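Local coordinates for protein multicopper oxidase (Uncultured bacterium, PDB 4E9X) that probably oxidises substrates at a mononuclear copper and passes the electrons to a copper cluster, where molecular oxygen is reduced to water, at residues A[64-69]-A[91-96]; A[206-211]-A[239-244]. All coordinates share one frame; numbering follows the deposited sequence.

Contact 1. Residues A[64-69]-A[91-96]; sequences VHQKGT and YKFKAD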
ATOM      1  N   VAL A  64       0.991  22.120  -4.618  1.00 10.53           N
ATOM      2  CA  VAL A  64       0.716  23.554  -4.745  1.00 10.43           C
ATOM      3  C   VAL A  64      -0.658  23.726  -5.309  1.00 10.77           C
ATOM      4  O   VAL A  64      -1.016  23.147  -6.352  1.00 13.42           O
ATOM      5  CB  VAL A  64       1.775  24.197  -5.694  1.00  9.81           C
ATOM      6  CG1 VAL A  64       1.450  25.638  -6.038  1.00 12.69           C
ATOM      7  CG2 VAL A  64       3.161  24.104  -5.024  1.00 10.29           C
ATOM      8  N   HIS A  65      -1.532  24.475  -4.632  1.00 11.28           N
ATOM      9  CA  HIS A  65      -2.899  24.512  -5.146  1.00 12.27           C
ATOM     10  C   HIS A  65      -3.055  25.255  -6.453  1.00 11.23           C
ATOM     11  O   HIS A  65      -4.039  25.012  -7.163  1.00 11.75           O
ATOM     12  CB  HIS A  65      -3.753  25.271  -4.102  1.00 14.68           C
ATOM     13  CG  HIS A  65      -3.973  24.519  -2.835  1.00 17.44           C
ATOM     14  ND1 HIS A  65      -4.475  25.114  -1.673  1.00 20.20           N
ATOM     15  CD2 HIS A  65      -3.823  23.206  -2.587  1.00 16.57           C
ATOM     16  CE1 HIS A  65      -4.595  24.189  -0.760  1.00 21.11           C
ATOM     17  NE2 HIS A  65      -4.210  23.022  -1.266  1.00 19.92           N
ATOM     18  N   GLN A  66      -2.142  26.185  -6.739  1.00 11.53           N
ATOM     19  CA  GLN A  66      -2.267  27.055  -7.912  1.00 11.63           C
ATOM     20  C   GLN A  66      -3.570  27.843  -7.858  1.00 11.65           C
ATOM     21  O   GLN A  66      -4.322  27.881  -8.799  1.00 14.26           O
ATOM     22  CB  GLN A  66      -2.203  26.263  -9.237  1.00 12.36           C
ATOM     23  CG  GLN A  66      -0.911  25.450  -9.333  1.00 12.99           C
ATOM     24  CD  GLN A  66       0.337  26.299  -9.617  1.00 13.29           C
ATOM     25  OE1 GLN A  66       0.286  27.504  -9.814  1.00 13.26           O
ATOM     26  NE2 GLN A  66       1.472  25.602  -9.594  1.00 11.81           N
ATOM     27  N   LYS A  67      -3.808  28.475  -6.719  1.00 12.90           N
ATOM     28  CA  LYS A  67      -5.005  29.257  -6.466  1.00 15.25           C
ATOM     29  C   LYS A  67      -5.010  30.457  -7.409  1.00 18.73           C
ATOM     30  O   LYS A  67      -4.220  31.398  -7.223  1.00 21.79           O
ATOM     31  CB  LYS A  67      -5.055  29.698  -5.002  1.00 19.14           C
ATOM     32  CG  LYS A  67      -6.302  30.342  -4.479  1.00 25.79           C
ATOM     33  CD  LYS A  67      -7.587  29.592  -4.815  1.00 30.89           C
ATOM     34  CE  LYS A  67      -8.556  29.464  -3.653  1.00 39.62           C
ATOM     35  NZ  LYS A  67      -8.172  28.313  -2.758  1.00 58.57           N
ATOM     36  N   GLY A  68      -5.873  30.405  -8.412  1.00 21.18           N
ATOM     37  CA  GLY A  68      -6.018  31.436  -9.416  1.00 25.98           C
ATOM     38  C   GLY A  68      -4.844  31.428 -10.385  1.00 23.45           C
ATOM     39  O   GLY A  68      -4.666  32.375 -11.148  1.00 27.52           O
ATOM     40  N   THR A  69      -4.032  30.396 -10.333  1.00 16.59           N
ATOM     41  CA  THR A  69      -2.843  30.317 -11.198  1.00 14.84           C
ATOM     42  C   THR A  69      -2.779  28.950 -11.892  1.00 13.65           C
ATOM     43  O   THR A  69      -1.657  28.449 -12.136  1.00 13.07           O
ATOM     44  CB  THR A  69      -1.507  30.592 -10.488  1.00 14.14           C
ATOM     45  OG1 THR A  69      -1.294  29.658  -9.438  1.00 14.75           O
ATOM     46  CG2 THR A  69      -1.590  31.954  -9.814  1.00 16.65           C
ATOM     47  N   TYR A  91       7.017  29.609 -14.594  1.00 14.22           N
ATOM     48  CA  TYR A  91       5.966  29.264 -13.633  1.00 14.01           C
ATOM     49  C   TYR A  91       5.853  30.368 -12.578  1.00 13.49           C
ATOM     50  O   TYR A  91       6.922  30.771 -12.110  1.00 14.49           O
ATOM     51  CB  TYR A  91       6.267  27.928 -12.927  1.00 12.52           C
ATOM     52  CG  TYR A  91       6.242  26.802 -13.965  1.00 12.29           C
ATOM     53  CD1 TYR A  91       5.026  26.250 -14.331  1.00 12.55           C
ATOM     54  CD2 TYR A  91       7.405  26.333 -14.595  1.00 11.50           C
ATOM     55  CE1 TYR A  91       4.898  25.218 -15.262  1.00 12.23           C
ATOM     56  CE2 TYR A  91       7.322  25.327 -15.540  1.00 10.76           C
ATOM     57  CZ  TYR A  91       6.078  24.788 -15.866  1.00 11.58           C
ATOM     58  OH  TYR A  91       5.999  23.807 -16.818  1.00 11.80           O
ATOM     59  N   LYS A  92       4.639  30.765 -12.210  1.00 14.35           N
ATOM     60  CA  LYS A  92       4.441  31.651 -11.068  1.00 14.27           C
ATOM     61  C   LYS A  92       3.283  31.157 -10.191  1.00 14.62           C
ATOM     62  O   LYS A  92       2.193  30.849 -10.694  1.00 15.67           O
ATOM     63  CB  LYS A  92       4.105  33.075 -11.564  1.00 17.63           C
ATOM     64  CG  LYS A  92       5.149  33.646 -12.485  1.00 18.56           C
ATOM     65  CD  LYS A  92       4.845  35.127 -12.749  1.00 21.13           C
ATOM     66  CE  LYS A  92       6.033  35.792 -13.471  1.00 19.86           C
ATOM     67  NZ  LYS A  92       5.857  37.239 -13.701  1.00 28.27           N
ATOM     68  N   PHE A  93       3.549  31.049  -8.876  1.00 15.16           N
ATOM     69  CA  PHE A  93       2.501  30.629  -7.949  1.00 13.82           C
ATOM     70  C   PHE A  93       2.780  31.212  -6.593  1.00 13.06           C
ATOM     71  O   PHE A  93       3.946  31.506  -6.290  1.00 14.85           O
ATOM     72  CB  PHE A  93       2.354  29.097  -7.881  1.00 15.30           C
ATOM     73  CG  PHE A  93       3.642  28.375  -7.528  1.00 13.58           C
ATOM     74  CD1 PHE A  93       3.988  28.129  -6.201  1.00 14.25           C
ATOM     75  CD2 PHE A  93       4.481  27.960  -8.539  1.00 17.26           C
ATOM     76  CE1 PHE A  93       5.183  27.474  -5.936  1.00 18.11           C
ATOM     77  CE2 PHE A  93       5.658  27.300  -8.273  1.00 19.40           C
ATOM     78  CZ  PHE A  93       6.028  27.048  -6.948  1.00 19.60           C
ATOM     79  N   LYS A  94       1.746  31.358  -5.777  1.00 13.21           N
ATOM     80  CA  LYS A  94       1.950  31.700  -4.387  1.00 13.15           C
ATOM     81  C   LYS A  94       1.994  30.404  -3.595  1.00 12.49           C
ATOM     82  O   LYS A  94       1.203  29.485  -3.769  1.00 13.74           O
ATOM     83  CB  LYS A  94       0.818  32.585  -3.833  1.00 16.50           C
ATOM     84  CG  LYS A  94       0.919  33.038  -2.371  1.00 21.10           C
ATOM     85  CD  LYS A  94      -0.242  33.927  -2.012  1.00 25.15           C
ATOM     86  CE  LYS A  94      -0.084  35.305  -2.614  1.00 31.24           C
ATOM     87  NZ  LYS A  94       0.907  36.115  -1.830  1.00 47.23           N
ATOM     88  N   ALA A  95       2.972  30.372  -2.650  1.00 11.92           N
ATOM     89  CA  ALA A  95       3.153  29.218  -1.802  1.00 12.88           C
ATOM     90  C   ALA A  95       2.201  29.266  -0.607  1.00 11.94           C
ATOM     91  O   ALA A  95       2.673  29.377   0.531  1.00 13.48           O
ATOM     92  CB  ALA A  95       4.616  29.214  -1.328  1.00 14.61           C
ATOM     93  N   ASP A  96       0.901  29.164  -0.857  1.00 11.18           N
ATOM     94  CA  ASP A  96      -0.058  29.290   0.228  1.00 12.20           C
ATOM     95  C   ASP A  96      -0.322  27.932   0.844  1.00 12.71           C
ATOM     96  O   ASP A  96      -0.957  27.881   1.892  1.00 24.64           O
ATOM     97  CB  ASP A  96      -1.358  29.955  -0.183  1.00 15.67           C
ATOM     98  CG  ASP A  96      -2.015  29.450  -1.417  1.00 21.81           C
ATOM     99  OD1 ASP A  96      -1.693  28.370  -1.932  1.00 26.74           O
ATOM    100  OD2 ASP A  96      -2.911  30.190  -1.911  1.00 37.56           O
TER
HETATM  101  O   HOH W   1      -0.084  26.488  -2.902  1.00 15.26           O
HETATM  102  O   HOH W   2      -5.209  27.944  -1.647  1.00 27.58           O
HETATM  103  O   HOH W   3      -1.384  28.379  -4.797  1.00 17.26           O
HETATM  104  O   HOH W   4      -0.815  30.463  -6.786  1.00 15.89           O
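The Phe93 ring is met obliquely by two side chains of 64-69, Val64 and Gln66. The Val64 and Phe93 side chains cross at about a right angle, with CG1 of Val64 3.6 Å from CD1 of Phe93, while the Gln66 amide, its plane turned 77° from that of the ring, brings NE2 to 4.0 Å from CD2 of Phe93. CG of Phe93 sits between its own backbone N and carbonyl carbon (chi1 56°), where Val64 CG1 and the Gln66 amide approach it; Trp61 also meets the ring. At the edge of the other flat group, the His65 ring, water 2 lies in plane, 2.9 Å from ND1, and Asp96 OD1 stands obliquely beyond bonding range; NE2 of His65 is taken by Asp209 of a second subunit.

No direct hydrogen bond joins 64-69 to 91-96, so ordered water does the polar work. Water 3 accepts from Lys67 N and lies within donating distance of both Lys94 O and Asp96 OD1; water 4 donates to Thr69 OG1 and accepts from Lys94 N, 2.9 Å from that nitrogen. The Thr69 hydroxyl is gripped twice, because it also donates to a lone pair of Gln66 OE1 at 2.7 Å, which steadies the amide beside Phe93 CB. That bond spans the ends of a type II beta turn, Gln66 to Thr69, which bridging waters fasten to the end of strand 88-94 in a cupredoxin-like domain, beside the subunit interface.

Contact 2. Residues A[206-211]-A[239-244]; sequences HGHDML and VIIEAD. With CU (copper (II) ion), chain F.
Met210 packs tightly against both Val239 and Ile241. Its CB lies 3.8 Å from Val239 CB, the two side chains crossing at a slant, and its CG runs beside Ile241, 3.7 Å from CG1, both chains pointing the same way. Phe193 and Ile191 of strand 187-195 continue this apolar layer. Next to it the backbones close up: Leu211 and Ile240 form an antiparallel hydrogen-bonded pair, with Leu211 N to Ile240 O at 2.9 Å and nearly straight (175°), and the return bond from Ile240 N to Leu211 O more bent (153°).

Toward Glu242 the two chains part. Instead of a direct backbone bond, water 5 bridges them, donating to Asp209 O and accepting from Glu242 N at 2.9 Å. The carboxylates on this looser side turn to other partners: Glu242 to Arg135, Asp209 to Arg97 and His65 of a neighbouring subunit.

His208 packs where the chains diverge, its CG anti to the carbonyl carbon (chi1 -56°), from where the ring reaches Ile241. The two side chains cross at about a right angle, with His208 CD2 3.6 Å from Ile241 CG2, and Glu242 O lies near the ring plane at its edge. ND1 donates in plane to a lone pair of His206 O (2.8 Å), while NE2 bonds Tyr275, so both ring nitrogens are held and the ring's rotation is fixed. An alanine here would probably leave His206 O and Tyr275 without these mates and open a gap beside Ile241 CG2.

His206, held through its carbonyl, reaches a copper ion with NE2 at 1.9 Å. His252 of the same chain and His106 of a neighbouring subunit also bind that ion, making this an intersubunit copper site next to the oxygen pocket, as in the trinuclear centres of multicopper oxidases.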
ATOM      1  N   HIS A 206      15.243   0.903  12.594  1.00  8.04           N
ATOM      2  CA  HIS A 206      15.649   0.112  13.757  1.00  7.94           C
ATOM      3  C   HIS A 206      15.927   1.074  14.936  1.00  7.44           C
ATOM      4  O   HIS A 206      16.294   2.240  14.743  1.00  8.22           O
ATOM      5  CB  HIS A 206      16.914  -0.694  13.462  1.00  8.08           C
ATOM      6  CG  HIS A 206      16.742  -1.825  12.480  1.00  7.72           C
ATOM      7  ND1 HIS A 206      17.447  -3.010  12.676  1.00  9.17           N
ATOM      8  CD2 HIS A 206      16.012  -2.021  11.390  1.00  9.38           C
ATOM      9  CE1 HIS A 206      17.149  -3.869  11.652  1.00 10.48           C
ATOM     10  NE2 HIS A 206      16.245  -3.265  10.870  1.00 10.10           N
ATOM     11  N   GLY A 207      15.755   0.516  16.127  1.00  7.67           N
ATOM     12  CA  GLY A 207      16.191   1.220  17.343  1.00  9.12           C
ATOM     13  C   GLY A 207      15.273   2.291  17.841  1.00  8.41           C
ATOM     14  O   GLY A 207      15.543   2.897  18.910  1.00  8.93           O
ATOM     15  N   HIS A 208      14.226   2.655  17.071  1.00  8.37           N
ATOM     16  CA  HIS A 208      13.424   3.854  17.329  1.00  7.81           C
ATOM     17  C   HIS A 208      12.042   3.661  16.745  1.00  7.21           C
ATOM     18  O   HIS A 208      11.843   3.032  15.728  1.00  9.45           O
ATOM     19  CB  HIS A 208      14.005   5.074  16.563  1.00  9.30           C
ATOM     20  CG  HIS A 208      15.461   5.366  16.857  1.00  8.55           C
ATOM     21  ND1 HIS A 208      16.471   4.595  16.304  1.00  8.66           N
ATOM     22  CD2 HIS A 208      16.068   6.293  17.668  1.00  8.24           C
ATOM     23  CE1 HIS A 208      17.631   5.044  16.781  1.00  9.15           C
ATOM     24  NE2 HIS A 208      17.408   6.071  17.582  1.00  8.79           N
ATOM     25  N   ASP A 209      11.049   4.268  17.412  1.00  7.24           N
ATOM     26  CA  ASP A 209       9.768   4.524  16.756  1.00  8.35           C
ATOM     27  C   ASP A 209       9.790   5.912  16.116  1.00  7.87           C
ATOM     28  O   ASP A 209      10.518   6.799  16.526  1.00  9.85           O
ATOM     29  CB  ASP A 209       8.654   4.427  17.810  1.00 10.72           C
ATOM     30  CG  ASP A 209       8.482   2.990  18.246  1.00 11.32           C
ATOM     31  OD1 ASP A 209       8.371   2.110  17.346  1.00 13.54           O
ATOM     32  OD2 ASP A 209       8.459   2.743  19.451  1.00 14.88           O
ATOM     33  N   MET A 210       8.955   6.040  15.091  1.00  7.67           N
ATOM     34  CA  MET A 210       8.736   7.292  14.419  1.00  6.82           C
ATOM     35  C   MET A 210       7.357   7.830  14.819  1.00  7.64           C
ATOM     36  O   MET A 210       6.351   7.109  14.829  1.00  9.95           O
ATOM     37  CB  MET A 210       8.697   7.081  12.901  1.00  7.63           C
ATOM     38  CG  MET A 210      10.097   6.730  12.361  1.00  8.33           C
ATOM     39  SD  MET A 210      10.058   6.215  10.622  1.00  8.46           S
ATOM     40  CE  MET A 210       9.506   4.512  10.749  1.00  9.62           C
ATOM     41  N   LEU A 211       7.264   9.103  15.140  1.00  7.08           N
ATOM     42  CA  LEU A 211       5.980   9.755  15.346  1.00  7.16           C
ATOM     43  C   LEU A 211       5.566  10.373  14.012  1.00  7.11           C
ATOM     44  O   LEU A 211       6.228  11.313  13.557  1.00  7.45           O
ATOM     45  CB  LEU A 211       6.078  10.843  16.417  1.00  8.37           C
ATOM     46  CG  LEU A 211       4.739  11.554  16.676  1.00  9.60           C
ATOM     47  CD1 LEU A 211       3.684  10.585  17.234  1.00 11.18           C
ATOM     48  CD2 LEU A 211       4.935  12.732  17.629  1.00 14.12           C
ATOM     49  N   VAL A 239       7.863  12.492   9.770  1.00  6.91           N
ATOM     50  CA  VAL A 239       7.904  11.848  11.074  1.00  6.82           C
ATOM     51  C   VAL A 239       8.961  12.578  11.924  1.00  6.82           C
ATOM     52  O   VAL A 239       9.789  13.345  11.426  1.00  7.90           O
ATOM     53  CB  VAL A 239       8.282  10.356  10.971  1.00  7.09           C
ATOM     54  CG1 VAL A 239       7.310   9.631  10.008  1.00  8.25           C
ATOM     55  CG2 VAL A 239       9.749  10.156  10.542  1.00  7.49           C
ATOM     56  N   ILE A 240       8.897  12.320  13.229  1.00  7.35           N
ATOM     57  CA  ILE A 240       9.924  12.739  14.193  1.00  7.41           C
ATOM     58  C   ILE A 240      10.510  11.489  14.830  1.00  7.19           C
ATOM     59  O   ILE A 240       9.772  10.607  15.299  1.00  8.08           O
ATOM     60  CB  ILE A 240       9.288  13.633  15.301  1.00  7.90           C
ATOM     61  CG1 ILE A 240       8.699  14.935  14.723  1.00  9.34           C
ATOM     62  CG2 ILE A 240      10.306  13.914  16.389  1.00 10.09           C
ATOM     63  CD1 ILE A 240       9.790  15.860  14.193  1.00 12.34           C
ATOM     64  N   ILE A 241      11.841  11.451  14.880  1.00  7.09           N
ATOM     65  CA  ILE A 241      12.558  10.472  15.696  1.00  8.11           C
ATOM     66  C   ILE A 241      13.283  11.230  16.797  1.00  8.18           C
ATOM     67  O   ILE A 241      14.028  12.172  16.514  1.00  9.80           O
ATOM     68  CB  ILE A 241      13.554   9.633  14.875  1.00  7.72           C
ATOM     69  CG1 ILE A 241      12.776   8.672  13.957  1.00  8.69           C
ATOM     70  CG2 ILE A 241      14.517   8.896  15.813  1.00  9.69           C
ATOM     71  CD1 ILE A 241      13.646   7.838  13.038  1.00  9.90           C
ATOM     72  N   GLU A 242      13.074  10.820  18.047  1.00  9.28           N
ATOM     73  CA  GLU A 242      13.892  11.273  19.175  1.00  8.92           C
ATOM     74  C   GLU A 242      15.159  10.455  19.188  1.00  8.18           C
ATOM     75  O   GLU A 242      15.070   9.233  19.410  1.00 10.20           O
ATOM     76  CB  GLU A 242      13.133  11.131  20.525  1.00 10.61           C
ATOM     77  CG  GLU A 242      11.754  11.791  20.552  1.00 13.40           C
ATOM     78  CD  GLU A 242      11.803  13.294  20.782  1.00 14.68           C
ATOM     79  OE1 GLU A 242      12.831  13.833  21.258  1.00 18.11           O
ATOM     80  OE2 GLU A 242      10.773  13.931  20.503  1.00 20.78           O
ATOM     81  N   ALA A 243      16.312  11.081  18.958  1.00  9.42           N
ATOM     82  CA  ALA A 243      17.568  10.298  18.954  1.00  9.14           C
ATOM     83  C   ALA A 243      18.120  10.120  20.337  1.00  9.37           C
ATOM     84  O   ALA A 243      19.058  10.771  20.759  1.00 12.43           O
ATOM     85  CB  ALA A 243      18.593  11.014  18.048  1.00 12.88           C
ATOM     86  N   ASP A 244      17.501   9.209  21.062  1.00 11.03           N
ATOM     87  CA  ASP A 244      17.863   9.092  22.475  1.00 11.67           C
ATOM     88  C   ASP A 244      18.365   7.681  22.756  1.00 11.08           C
ATOM     89  O   ASP A 244      18.404   7.227  23.908  1.00 15.37           O
ATOM     90  CB  ASP A 244      16.679   9.447  23.331  1.00 16.73           C
ATOM     91  CG  ASP A 244      15.456   8.569  23.103  1.00 24.04           C
ATOM     92  OD1 ASP A 244      15.484   7.563  22.354  1.00 20.88           O
ATOM     93  OD2 ASP A 244      14.433   8.942  23.752  1.00 31.46           O
TER
HETATM   94 CU    CU F1403      15.869  -4.224   9.232  0.80 12.83          CU
HETATM   95  O   HOH W   5      11.251   8.599  18.528  1.00 12.03           O

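How the contacts relate
Contact 1 is partly buried and contact 2 mostly buried; they belong to different cupredoxin-like domains, share no strand and have centres about 34 Å apart. In each, a loop at or just after copper-site histidines meets the end of a strand, yet the joining differs. Contact 2 has true strand pairing and an apolar layer, with one water at its looser end. Contact 1, more exposed, relies on several waters and on the packing of one phenyl ring. Across the assembly the two regions meet: His65, from contact 1 of one subunit, bonds Asp209, from contact 2 of another, at an interface that carries copper.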